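Local structure of flap endonuclease 1 (3ORY) at residues Leu50-Arg54 / Met136-Leu141. The protein probably cleaves the 5' flaps of branched DNA as a structure-specific endonuclease of the FEN1/XPG family, acting in replication and repair. Residues are numbered along the deposited sequence; the frame is centred on the assembly and turned at random.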
loop_
_atom_site.group_PDB
_atom_site.type_symbol
_atom_site.label_atom_id
_atom_site.label_comp_id
_atom_site.label_asym_id
_atom_site.label_seq_id
_atom_site.Cartn_x
_atom_site.Cartn_y
_atom_site.Cartn_z
ATOM N N LEU A 50 0.391 -9.591 -2.862
ATOM C CA LEU A 50 -0.604 -10.658 -2.849
ATOM C C LEU A 50 -1.514 -10.608 -4.074
ATOM O O LEU A 50 -1.854 -11.650 -4.639
ATOM C CB LEU A 50 -1.434 -10.626 -1.554
ATOM C CG LEU A 50 -0.763 -11.148 -0.286
ATOM C CD1 LEU A 50 -1.633 -10.864 0.956
ATOM C CD2 LEU A 50 -0.465 -12.645 -0.397
ATOM N N ALA A 51 -1.876 -9.399 -4.497
ATOM C CA ALA A 51 -2.760 -9.210 -5.639
ATOM C C ALA A 51 -2.029 -9.248 -6.989
ATOM O O ALA A 51 -2.579 -9.731 -7.984
ATOM C CB ALA A 51 -3.532 -7.887 -5.494
ATOM N N ALA A 52 -0.802 -8.733 -7.031
ATOM C CA ALA A 52 -0.113 -8.520 -8.318
ATOM C C ALA A 52 0.768 -9.692 -8.759
ATOM O O ALA A 52 1.002 -9.885 -9.957
ATOM C CB ALA A 52 0.702 -7.221 -8.284
ATOM N N ILE A 53 1.263 -10.465 -7.799
ATOM C CA ILE A 53 2.170 -11.557 -8.117
ATOM C C ILE A 53 1.421 -12.890 -8.138
ATOM O O ILE A 53 0.999 -13.401 -7.102
ATOM C CB ILE A 53 3.406 -11.538 -7.195
ATOM C CG1 ILE A 53 4.152 -10.212 -7.422
ATOM C CG2 ILE A 53 4.332 -12.717 -7.491
ATOM C CD1 ILE A 53 4.984 -9.792 -6.286
ATOM N N ARG A 54 1.244 -13.418 -9.348
ATOM C CA ARG A 54 0.381 -14.567 -9.605
ATOM C C ARG A 54 0.999 -15.506 -10.638
ATOM O O ARG A 54 1.832 -15.094 -11.443
ATOM C CB ARG A 54 -0.990 -14.095 -10.110
ATOM C CG ARG A 54 -1.799 -13.277 -9.084
ATOM C CD ARG A 54 -2.227 -14.161 -7.918
ATOM N NE ARG A 54 -2.803 -13.410 -6.807
ATOM C CZ ARG A 54 -4.062 -13.509 -6.391
ATOM N NH1 ARG A 54 -4.917 -14.340 -6.986
ATOM N NH2 ARG A 54 -4.463 -12.776 -5.363
ATOM N N MET A 136 -9.957 -14.243 -9.856
ATOM C CA MET A 136 -8.755 -14.168 -9.023
ATOM C C MET A 136 -9.116 -13.931 -7.562
ATOM O O MET A 136 -9.758 -12.940 -7.231
ATOM C CB MET A 136 -7.815 -13.068 -9.510
ATOM C CG MET A 136 -6.884 -13.485 -10.634
ATOM S SD MET A 136 -5.889 -12.091 -11.202
ATOM C CE MET A 136 -4.913 -11.706 -9.752
ATOM N N MET A 137 -8.714 -14.854 -6.695
ATOM C CA MET A 137 -9.075 -14.759 -5.285
ATOM C C MET A 137 -8.274 -13.682 -4.561
ATOM O O MET A 137 -7.092 -13.473 -4.852
ATOM C CB MET A 137 -8.968 -16.118 -4.578
ATOM C CG MET A 137 -7.570 -16.693 -4.440
ATOM S SD MET A 137 -7.512 -17.958 -3.141
ATOM C CE MET A 137 -7.369 -16.929 -1.671
ATOM N N SER A 138 -8.936 -12.992 -3.633
ATOM C CA SER A 138 -8.284 -12.006 -2.783
ATOM C C SER A 138 -7.715 -12.728 -1.574
ATOM O O SER A 138 -8.463 -13.202 -0.713
ATOM C CB SER A 138 -9.280 -10.940 -2.326
ATOM O OG SER A 138 -9.949 -10.362 -3.435
ATOM N N ALA A 139 -6.392 -12.832 -1.523
ATOM C CA ALA A 139 -5.727 -13.520 -0.429
ATOM C C ALA A 139 -5.801 -12.708 0.869
ATOM O O ALA A 139 -5.737 -11.475 0.845
ATOM C CB ALA A 139 -4.281 -13.823 -0.799
ATOM N N LYS A 140 -5.959 -13.401 1.992
ATOM C CA LYS A 140 -5.910 -12.760 3.305
ATOM C C LYS A 140 -4.462 -12.596 3.768
ATOM O O LYS A 140 -3.660 -13.522 3.670
ATOM C CB LYS A 140 -6.687 -13.580 4.339
ATOM C CG LYS A 140 -8.192 -13.565 4.159
ATOM C CD LYS A 140 -8.910 -14.612 5.032
ATOM C CE LYS A 140 -10.438 -14.587 4.806
ATOM N NZ LYS A 140 -11.167 -15.684 5.502
ATOM N N LEU A 141 -4.122 -11.414 4.269
ATOM C CA LEU A 141 -2.833 -11.221 4.942
ATOM C C LEU A 141 -2.970 -11.664 6.392
ATOM O O LEU A 141 -3.815 -11.149 7.117
ATOM C CB LEU A 141 -2.389 -9.753 4.875
ATOM C CG LEU A 141 -1.040 -9.417 5.528
ATOM C CD1 LEU A 141 0.099 -10.163 4.813
ATOM C CD2 LEU A 141 -0.809 -7.910 5.517
#
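The last turn of a helix leaves carbonyl groups without the amide partners they would have further back, and an arginine placed just beyond it can supply the missing donors. Here I53 is the first residue to leave helical angles after helix 42-52, and R54 turns its side chain back along the helix end. Its NE and NH2 both donate to L50 O, each at 2.9 Å. The other edge of the guanidinium faces the extended segment 136-141, where M137 O accepts from R54 NH2 at 2.8 Å and, less linearly, from R54 NH1 at 3.2 Å. R54 NH1 also donates to G58 O, so all three nitrogens are engaged by main-chain carbonyls, with NH2 shared between the two segments. M136 CE covers one face of the guanidinium and lies 3.5 Å from A51 O and 3.6 Å from R54 CG. In the PIN-like nuclease fold, this helix directly follows strand 37-41 of the central sheet; the segment opposite links helix 128-134 to helix 143-156, on the return from the helical excursion that in FEN1 relatives forms the arch over the active site. Further along, the contact becomes apolar: L50 CD2 rests 4.0 Å from A139 CB, and L50 CD1 lies 4.1 Å from L141 CB, while M145 of helix 143-156 also packs on L50. Two further main-chain groups of the linker find partners outside the two segments: S138 O accepts from R108 of helix 102-125, and L141 N makes a weak hydrogen bond to Y47 OH, earlier on helix 42-52.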